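PDB 4NAV: 3-deoxy-D-manno-octulosonate 8-phosphate phosphatase KdsC, which probably hydrolyses 3-deoxy-D-manno-octulosonate 8-phosphate to 3-deoxy-D-manno-octulosonate and inorganic phosphate, using magnesium, in lipopolysaccharide biosynthesis. Local coordinates for the interface of chains A and B. Sequence-based numbering; all coordinates share one arbitrary frame. Chains: chain A/B, Hypothetical protein XCC279.

Contact 1: the interface of chains A and B. Residues chain A 2-3; chain B 140-141, 144.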
loop_
_atom_site.group_PDB
_atom_site.type_symbol
_atom_site.label_atom_id
_atom_site.label_comp_id
_atom_site.label_asym_id
_atom_site.label_seq_id
_atom_site.Cartn_x
_atom_site.Cartn_y
_atom_site.Cartn_z
ATOM N N PRO A 2 30.263 -8.536 2.098
ATOM C CA PRO A 2 29.064 -9.254 1.633
ATOM C C PRO A 2 27.927 -9.370 2.670
ATOM O O PRO A 2 28.189 -9.683 3.832
ATOM C CB PRO A 2 29.584 -10.658 1.283
ATOM C CG PRO A 2 31.073 -10.565 1.258
ATOM C CD PRO A 2 31.477 -9.373 2.064
ATOM N N TYR A 3 26.691 -9.111 2.226
ATOM C CA TYR A 3 25.471 -9.354 3.004
ATOM C C TYR A 3 25.411 -10.798 3.462
ATOM O O TYR A 3 25.650 -11.698 2.663
ATOM C CB TYR A 3 24.261 -9.049 2.153
ATOM C CG TYR A 3 22.949 -9.680 2.573
ATOM C CD1 TYR A 3 22.129 -9.107 3.553
ATOM C CD2 TYR A 3 22.474 -10.802 1.910
ATOM C CE1 TYR A 3 20.893 -9.661 3.887
ATOM C CE2 TYR A 3 21.266 -11.362 2.240
ATOM C CZ TYR A 3 20.473 -10.801 3.219
ATOM O OH TYR A 3 19.252 -11.417 3.486
ATOM N N PRO B 140 19.443 -7.882 -1.644
ATOM C CA PRO B 140 20.858 -7.585 -1.420
ATOM C C PRO B 140 21.799 -8.360 -2.312
ATOM O O PRO B 140 22.812 -7.836 -2.717
ATOM C CB PRO B 140 21.096 -7.996 0.032
ATOM C CG PRO B 140 19.759 -7.924 0.677
ATOM C CD PRO B 140 18.740 -8.192 -0.385
ATOM N N TRP B 141 21.472 -9.590 -2.645
ATOM C CA TRP B 141 22.284 -10.317 -3.616
ATOM C C TRP B 141 22.439 -9.630 -4.971
ATOM O O TRP B 141 23.455 -9.858 -5.648
ATOM C CB TRP B 141 21.785 -11.736 -3.837
ATOM C CG TRP B 141 21.931 -12.561 -2.662
ATOM C CD1 TRP B 141 22.925 -12.502 -1.741
ATOM C CD2 TRP B 141 21.063 -13.616 -2.259
ATOM N NE1 TRP B 141 22.716 -13.452 -0.769
ATOM C CE2 TRP B 141 21.582 -14.149 -1.061
ATOM C CE3 TRP B 141 19.893 -14.167 -2.793
ATOM C CZ2 TRP B 141 20.964 -15.191 -0.370
ATOM C CZ3 TRP B 141 19.266 -15.222 -2.105
ATOM C CH2 TRP B 141 19.801 -15.722 -0.911
ATOM N N GLU B 144 24.279 -5.868 -4.217
ATOM C CA GLU B 144 25.721 -6.120 -4.063
ATOM C C GLU B 144 26.472 -6.228 -5.367
ATOM O O GLU B 144 27.693 -6.090 -5.391
ATOM C CB GLU B 144 25.918 -7.505 -3.461
ATOM C CG GLU B 144 26.061 -7.610 -1.977
ATOM C CD GLU B 144 26.343 -9.053 -1.611
ATOM O OE1 GLU B 144 25.967 -9.954 -2.387
ATOM O OE2 GLU B 144 27.010 -9.295 -0.601
#
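The backbone N of A:Tyr3 gives a hydrogen bond to OE2 of the B:Glu144 carboxylate, at 2.9 Å. The N-H is bent away from a straight line, with 137° at the hydrogen. It meets the oxygen from above the carboxylate plane, 38° out of it. The B:Glu144 chain is extended beyond CG. This carries the carboxylate from chain B to the peptide that joins A:Pro2 and A:Tyr3. CB of the A:Pro2 ring also lies near OE2 of B:Glu144. The bond is made to main chain, so it may steady the path of the N-terminal segment whatever the side chain.

The A:Tyr3 ring forms the apolar half of the contact. Its CG is anti to the backbone N, chi1 159°, which turns the ring away from the carboxylate and toward B:Pro140 and B:Trp141. CB of B:Pro140 sits over one face of the A:Tyr3 ring, 3.7 Å from its centroid, in a CH-pi contact. It is offset toward the rim, on the CG and CD2 side. CG of B:Pro140 lies farther along the ring, 3.8 Å from CE1 of A:Tyr3. The CD2-CE2 edge of A:Tyr3 points at the face of the five-membered ring of B:Trp141, with the planes steeply inclined. NE1 of B:Trp141 lies in the plane of the phenol ring, 3.8 Å from CD2 of A:Tyr3.

B:Pro140 and B:Trp141 belong to the short helix 140-143, and B:Glu144 follows it directly. This patch docks the N-terminal segment of one subunit onto that turn of its neighbour, as part of a subunit contact in the tetramer.

Contact 2: the interface of chains A and B. Residues chain A 51, 54, 160; chain B 118-120, 139, 141.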
loop_
_atom_site.group_PDB
_atom_site.type_symbol
_atom_site.label_atom_id
_atom_site.label_comp_id
_atom_site.label_asym_id
_atom_site.label_seq_id
_atom_site.Cartn_x
_atom_site.Cartn_y
_atom_site.Cartn_z
ATOM N N LEU A 51 9.432 -11.258 -3.707
ATOM C CA LEU A 51 10.654 -11.646 -2.981
ATOM C C LEU A 51 10.382 -12.825 -2.078
ATOM O O LEU A 51 11.171 -13.762 -2.004
ATOM C CB LEU A 51 11.207 -10.519 -2.138
ATOM C CG LEU A 51 11.575 -9.229 -2.881
ATOM C CD1 LEU A 51 12.141 -8.175 -1.899
ATOM C CD2 LEU A 51 12.539 -9.461 -4.045
ATOM N N GLN A 54 10.194 -15.876 -4.485
ATOM C CA GLN A 54 11.511 -16.321 -4.835
ATOM C C GLN A 54 12.139 -17.075 -3.642
ATOM O O GLN A 54 12.709 -18.141 -3.832
ATOM C CB GLN A 54 12.388 -15.144 -5.261
ATOM C CG GLN A 54 13.731 -15.537 -5.865
ATOM C CD GLN A 54 13.565 -16.489 -7.047
ATOM O OE1 GLN A 54 12.955 -16.146 -8.049
ATOM N NE2 GLN A 54 14.144 -17.673 -6.943
ATOM N N ARG A 160 10.990 -13.877 2.862
ATOM C CA ARG A 160 12.253 -13.980 2.186
ATOM C C ARG A 160 13.366 -13.873 3.204
ATOM O O ARG A 160 14.343 -14.640 3.165
ATOM C CB ARG A 160 12.420 -12.871 1.144
ATOM C CG ARG A 160 13.783 -12.840 0.447
ATOM C CD ARG A 160 14.116 -14.207 -0.148
ATOM N NE ARG A 160 15.270 -14.130 -1.051
ATOM C CZ ARG A 160 15.243 -13.640 -2.292
ATOM N NH1 ARG A 160 14.118 -13.135 -2.811
ATOM N NH2 ARG A 160 16.356 -13.646 -3.012
ATOM N N ASP B 118 15.524 -6.506 -10.066
ATOM C CA ASP B 118 15.524 -6.475 -8.585
ATOM C C ASP B 118 15.891 -7.778 -7.880
ATOM O O ASP B 118 16.168 -7.766 -6.676
ATOM C CB ASP B 118 14.155 -6.056 -8.075
ATOM C CG ASP B 118 13.075 -7.090 -8.373
ATOM O OD1 ASP B 118 12.914 -7.488 -9.559
ATOM O OD2 ASP B 118 12.401 -7.515 -7.404
ATOM N N ASP B 119 15.882 -8.900 -8.610
ATOM C CA ASP B 119 16.105 -10.220 -7.988
ATOM C C ASP B 119 16.822 -11.213 -8.933
ATOM O O ASP B 119 17.140 -10.913 -10.082
ATOM C CB ASP B 119 14.756 -10.807 -7.524
ATOM C CG ASP B 119 14.879 -11.703 -6.273
ATOM O OD1 ASP B 119 15.964 -11.957 -5.781
ATOM O OD2 ASP B 119 13.860 -12.176 -5.774
ATOM N N LEU B 120 17.070 -12.394 -8.409
ATOM C CA LEU B 120 17.897 -13.420 -9.067
ATOM C C LEU B 120 17.653 -13.685 -10.559
ATOM O O LEU B 120 18.590 -13.765 -11.315
ATOM C CB LEU B 120 17.747 -14.721 -8.297
ATOM C CG LEU B 120 18.305 -14.650 -6.873
ATOM C CD1 LEU B 120 17.747 -15.751 -5.990
ATOM C CD2 LEU B 120 19.837 -14.676 -6.898
ATOM N N HIS B 139 16.749 -6.979 -3.868
ATOM C CA HIS B 139 17.372 -7.971 -2.998
ATOM C C HIS B 139 18.877 -7.732 -2.859
ATOM O O HIS B 139 19.515 -7.407 -3.837
ATOM C CB HIS B 139 17.180 -9.374 -3.524
ATOM C CG HIS B 139 17.565 -10.408 -2.522
ATOM N ND1 HIS B 139 16.697 -10.867 -1.558
ATOM C CD2 HIS B 139 18.754 -11.000 -2.267
ATOM C CE1 HIS B 139 17.317 -11.741 -0.786
ATOM N NE2 HIS B 139 18.566 -11.851 -1.205
ATOM N N TRP B 141 21.472 -9.590 -2.645
ATOM C CA TRP B 141 22.284 -10.317 -3.616
ATOM C C TRP B 141 22.439 -9.630 -4.971
ATOM O O TRP B 141 23.455 -9.858 -5.648
ATOM C CB TRP B 141 21.785 -11.736 -3.837
ATOM C CG TRP B 141 21.931 -12.561 -2.662
ATOM C CD1 TRP B 141 22.925 -12.502 -1.741
ATOM C CD2 TRP B 141 21.063 -13.616 -2.259
ATOM N NE1 TRP B 141 22.716 -13.452 -0.769
ATOM C CE2 TRP B 141 21.582 -14.149 -1.061
ATOM C CE3 TRP B 141 19.893 -14.167 -2.793
ATOM C CZ2 TRP B 141 20.964 -15.191 -0.370
ATOM C CZ3 TRP B 141 19.266 -15.222 -2.105
ATOM C CH2 TRP B 141 19.801 -15.722 -0.911
#
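The guanidinium of A:Arg160 has the imidazole of B:His139 on one face and the carboxylate of B:Asp119 at its edge. This is a subunit contact beside the active site of a haloacid dehalogenase (HAD) family phosphatase. B:Asp118 and B:Asp119 belong to the acidic HAD motif IV, in which B:Asp118 is the expected magnesium ligand. The arginine and histidine planes are 18° apart, so the groups stack. NH2 of A:Arg160 lies over the centre of the B:His139 imidazole, 3.2 Å from its centroid, as a cation-pi contact. The benzo edge of B:Trp141 closes in at the guanidinium edge, with CZ3 at 3.4 Å from NH2 of A:Arg160. On chain B, NE2 of B:His139 lies over one face of the indole, offset toward its rim.

A:Arg160 grips B:Asp119 end-on, with one terminal nitrogen to each oxygen. NH1 of A:Arg160 reaches OD2 of B:Asp119 at 3.1 Å, as a salt bridge and a nearly straight hydrogen bond. It meets OD2 on the syn side, 18° out of the carboxylate plane. NH2 of A:Arg160 bonds to the syn lone pair of OD1 of B:Asp119, at 3.3 Å. The guanidinium and carboxylate planes are nearly coplanar. The arginine chain leaves with CG anti to the backbone N and then bends at chi2 (53°), which lays its flat end against the imidazole with its NH1/NH2 edge toward B:Asp119. NH1 of A:Arg160 also bonds to the carbonyl O of A:Leu51 at 3.1 Å. That bond ties helix 158-169 to helix 50-61 and limits rotation of the guanidinium.

Carbon groups flank the carboxylate. CD2 of A:Leu51 is 3.5 Å from OD2 of B:Asp119, and CB and CG of A:Gln54 pack against the same oxygen. CG of A:Gln54 also touches CD1 of B:Leu120. CD2 of A:Leu51 lies 3.9 Å from OD2 of B:Asp118.

The centres of contact 1 and contact 2, taken over their C-alpha atoms, lie about 10 Å apart. They share B:Trp141, whose indole meets the N-terminal segment of chain A with its pyrrole part and helix 158-169 with its benzo part. Helix 140-143 of chain B therefore spans both patches. Contact 1 pairs aromatic and proline packing with a backbone bond, whereas contact 2 is centred on a charged pair close to the metal site. Together they join distant parts of the chain A sequence to one region of chain B. This fits a homotetramer in which one subunit borders the active site of the next.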